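Local coordinates for glycosyl hydrolase (Streptomyces cattleya, PDB 7LR8), which probably hydrolyses the beta-1,4 link of the Man-GlcNAc disaccharide from N-glycan cores, as a family GH5 glycosidase, at residues B[356-364]-B[375-386]. The protein carries 1 engineered substitution. Numbering follows the deposited sequence.
Sequences RTTALVVDV and VCAPGGAVFEAF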
loop_
_atom_site.group_PDB
_atom_site.type_symbol
_atom_site.label_atom_id
_atom_site.label_comp_id
_atom_site.label_asym_id
_atom_site.label_seq_id
_atom_site.Cartn_x
_atom_site.Cartn_y
_atom_site.Cartn_z
ATOM N N ARG B 356 -1.549 40.975 21.470
ATOM C CA ARG B 356 -1.320 41.641 20.191
ATOM C C ARG B 356 -2.551 42.482 19.870
ATOM O O ARG B 356 -3.590 41.952 19.470
ATOM C CB ARG B 356 -1.029 40.615 19.101
ATOM C CG ARG B 356 0.255 39.849 19.356
ATOM C CD ARG B 356 0.704 39.047 18.139
ATOM N NE ARG B 356 2.110 38.697 18.294
ATOM C CZ ARG B 356 2.974 38.552 17.301
ATOM N NH1 ARG B 356 2.589 38.718 16.042
ATOM N NH2 ARG B 356 4.235 38.248 17.579
ATOM N N THR B 357 -2.431 43.798 20.055
ATOM C CA THR B 357 -3.570 44.696 19.928
ATOM C C THR B 357 -3.748 45.265 18.526
ATOM O O THR B 357 -4.758 45.931 18.278
ATOM C CB THR B 357 -3.435 45.855 20.923
ATOM O OG1 THR B 357 -4.714 46.456 21.132
ATOM C CG2 THR B 357 -2.450 46.911 20.385
ATOM N N THR B 358 -2.791 45.047 17.622
ATOM C CA THR B 358 -2.869 45.512 16.241
ATOM C C THR B 358 -3.179 44.332 15.325
ATOM O O THR B 358 -2.452 43.332 15.329
ATOM C CB THR B 358 -1.558 46.171 15.802
ATOM O OG1 THR B 358 -1.273 47.304 16.640
ATOM C CG2 THR B 358 -1.656 46.625 14.348
ATOM N N ALA B 359 -4.243 44.454 14.530
ATOM C CA ALA B 359 -4.715 43.360 13.690
ATOM C C ALA B 359 -4.687 43.756 12.218
ATOM O O ALA B 359 -5.127 44.853 11.853
ATOM C CB ALA B 359 -6.128 42.934 14.088
ATOM N N LEU B 360 -4.161 42.865 11.386
ATOM C CA LEU B 360 -4.166 43.044 9.939
ATOM C C LEU B 360 -5.434 42.423 9.366
ATOM O O LEU B 360 -5.791 41.296 9.725
ATOM C CB LEU B 360 -2.930 42.393 9.317
ATOM C CG LEU B 360 -2.870 42.276 7.793
ATOM C CD1 LEU B 360 -2.646 43.649 7.177
ATOM C CD2 LEU B 360 -1.772 41.307 7.373
ATOM N N VAL B 361 -6.108 43.152 8.474
ATOM C CA VAL B 361 -7.353 42.651 7.893
ATOM C C VAL B 361 -7.051 41.559 6.875
ATOM O O VAL B 361 -6.243 41.749 5.957
ATOM C CB VAL B 361 -8.150 43.792 7.245
ATOM C CG1 VAL B 361 -9.401 43.233 6.557
ATOM C CG2 VAL B 361 -8.517 44.841 8.282
ATOM N N VAL B 362 -7.726 40.419 7.012
ATOM C CA VAL B 362 -7.586 39.301 6.084
ATOM C C VAL B 362 -8.893 39.155 5.318
ATOM O O VAL B 362 -9.933 38.828 5.903
ATOM C CB VAL B 362 -7.230 38.001 6.816
ATOM C CG1 VAL B 362 -7.180 36.835 5.842
ATOM C CG2 VAL B 362 -5.902 38.165 7.544
ATOM N N ASP B 363 -8.838 39.385 4.006
ATOM C CA ASP B 363 -9.998 39.283 3.126
ATOM C C ASP B 363 -9.703 38.168 2.133
ATOM O O ASP B 363 -8.881 38.340 1.229
ATOM C CB ASP B 363 -10.264 40.611 2.414
ATOM C CG ASP B 363 -11.580 40.622 1.642
ATOM O OD1 ASP B 363 -12.164 39.543 1.395
ATOM O OD2 ASP B 363 -12.026 41.725 1.265
ATOM N N VAL B 364 -10.350 37.020 2.323
ATOM C CA VAL B 364 -10.169 35.865 1.457
ATOM C C VAL B 364 -11.418 35.598 0.619
ATOM O O VAL B 364 -11.600 34.491 0.112
ATOM C CB VAL B 364 -9.763 34.620 2.261
ATOM C CG1 VAL B 364 -8.452 34.880 3.008
ATOM C CG2 VAL B 364 -10.860 34.228 3.241
ATOM N N VAL B 375 -4.132 35.204 -1.149
ATOM C CA VAL B 375 -3.523 36.442 -0.670
ATOM C C VAL B 375 -2.732 36.194 0.605
ATOM O O VAL B 375 -1.880 37.010 0.979
ATOM C CB VAL B 375 -4.588 37.535 -0.444
ATOM C CG1 VAL B 375 -5.277 37.890 -1.760
ATOM C CG2 VAL B 375 -5.598 37.108 0.628
ATOM N N CYS B 376 -2.992 35.080 1.280
ATOM C CA CYS B 376 -2.283 34.706 2.493
ATOM C C CYS B 376 -1.007 33.932 2.213
ATOM O O CYS B 376 -0.195 33.762 3.132
ATOM C CB CYS B 376 -3.189 33.865 3.395
ATOM S SG CYS B 376 -4.682 34.721 3.945
ATOM N N ALA B 377 -0.823 33.455 0.981
ATOM C CA ALA B 377 0.317 32.636 0.617
ATOM C C ALA B 377 1.549 33.505 0.407
ATOM O O ALA B 377 1.436 34.725 0.262
ATOM C CB ALA B 377 0.009 31.855 -0.659
ATOM N N PRO B 378 2.739 32.905 0.399
ATOM C CA PRO B 378 3.942 33.665 0.030
ATOM C C PRO B 378 3.734 34.421 -1.276
ATOM O O PRO B 378 3.218 33.878 -2.254
ATOM C CB PRO B 378 5.016 32.579 -0.101
ATOM C CG PRO B 378 4.566 31.507 0.865
ATOM C CD PRO B 378 3.060 31.524 0.817
ATOM N N GLY B 379 4.129 35.695 -1.285
ATOM C CA GLY B 379 3.861 36.565 -2.411
ATOM C C GLY B 379 2.532 37.290 -2.349
ATOM O O GLY B 379 2.338 38.255 -3.100
ATOM N N GLY B 380 1.618 36.865 -1.461
ATOM C CA GLY B 380 0.305 37.467 -1.382
ATOM C C GLY B 380 0.279 38.739 -0.554
ATOM O O GLY B 380 1.170 39.013 0.255
ATOM N N ALA B 381 -0.782 39.524 -0.755
ATOM C CA ALA B 381 -0.833 40.853 -0.150
ATOM C C ALA B 381 -0.948 40.775 1.367
ATOM O O ALA B 381 -0.381 41.614 2.075
ATOM C CB ALA B 381 -1.993 41.659 -0.735
ATOM N N VAL B 382 -1.687 39.790 1.887
ATOM C CA VAL B 382 -1.808 39.633 3.337
ATOM C C VAL B 382 -0.482 39.162 3.928
ATOM O O VAL B 382 0.001 39.703 4.933
ATOM C CB VAL B 382 -2.964 38.667 3.668
ATOM C CG1 VAL B 382 -2.860 38.154 5.090
ATOM C CG2 VAL B 382 -4.301 39.358 3.451
ATOM N N PHE B 383 0.134 38.162 3.288
ATOM C CA PHE B 383 1.430 37.639 3.715
ATOM C C PHE B 383 2.468 38.749 3.837
ATOM O O PHE B 383 3.135 38.881 4.870
ATOM C CB PHE B 383 1.900 36.578 2.711
ATOM C CG PHE B 383 3.178 35.870 3.101
ATOM C CD1 PHE B 383 4.416 36.493 2.965
ATOM C CD2 PHE B 383 3.138 34.567 3.577
ATOM C CE1 PHE B 383 5.586 35.841 3.321
ATOM C CE2 PHE B 383 4.314 33.899 3.926
ATOM C CZ PHE B 383 5.533 34.537 3.805
ATOM N N GLU B 384 2.627 39.551 2.781
ATOM C CA GLU B 384 3.676 40.570 2.777
ATOM C C GLU B 384 3.353 41.708 3.737
ATOM O O GLU B 384 4.256 42.248 4.386
ATOM C CB GLU B 384 3.897 41.097 1.358
ATOM C CG GLU B 384 4.149 39.980 0.355
ATOM C CD GLU B 384 5.003 40.396 -0.829
ATOM O OE1 GLU B 384 4.955 41.580 -1.225
ATOM O OE2 GLU B 384 5.720 39.525 -1.369
ATOM N N ALA B 385 2.077 42.085 3.855
ATOM C CA ALA B 385 1.727 43.114 4.832
ATOM C C ALA B 385 1.984 42.631 6.255
ATOM O O ALA B 385 2.413 43.414 7.108
ATOM C CB ALA B 385 0.270 43.544 4.667
ATOM N N PHE B 386 1.725 41.352 6.535
ATOM C CA PHE B 386 1.990 40.827 7.874
ATOM C C PHE B 386 3.476 40.866 8.184
ATOM O O PHE B 386 3.879 41.230 9.297
ATOM C CB PHE B 386 1.462 39.393 8.010
ATOM C CG PHE B 386 1.607 38.821 9.406
ATOM C CD1 PHE B 386 2.801 38.231 9.813
ATOM C CD2 PHE B 386 0.540 38.852 10.298
ATOM C CE1 PHE B 386 2.937 37.707 11.101
ATOM C CE2 PHE B 386 0.658 38.330 11.589
ATOM C CZ PHE B 386 1.861 37.756 11.989
#
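In the beta-alpha-beta unit of strand 358-362, helix 381-391 and strand 397-400, Leu360 and Val362 pack against Val382, Ala385 and Phe386; segments 358-362 and 381-386 run nearly antiparallel, at 170°, with axes 9.2 Å apart. Leu360 makes the broadest contact. Its chi1 (170°) carries CG toward the helix and chi2 (72°) turns the methyls: CD1 meets small Ala385 CB at 3.8 Å, while CD2 lies over the backbone, 3.4 Å from Val382 O, and 3.8 Å from Phe386 CB, with the ring edge farther off. Val362 branches at CB; its CG2 touches Val382 CG1 at 3.9 Å, the side chains crossing at about a right angle. The compact, weakly polar thiol of Cys376 has SG 3.8 Å from Val362 CG1 and 3.9 Å from Val364 CG1, both approaching from the same side. A type II turn, Ala377 to Gly380, leads into the helix: Gly379 takes the positive phi that suits glycine, and the N-cap Gly380 leaves room for Val375 O, which accepts from Val382 N and Phe383 N. Pro421 of helix 421-425 touches Leu360, Val382 and Ala385, Tyr248 of helix 240-253 packs on Val382 and Phe386, and strands 397-400 and 417-419 flank strand 358-362 in a parallel sheet separate from the eight-stranded barrel.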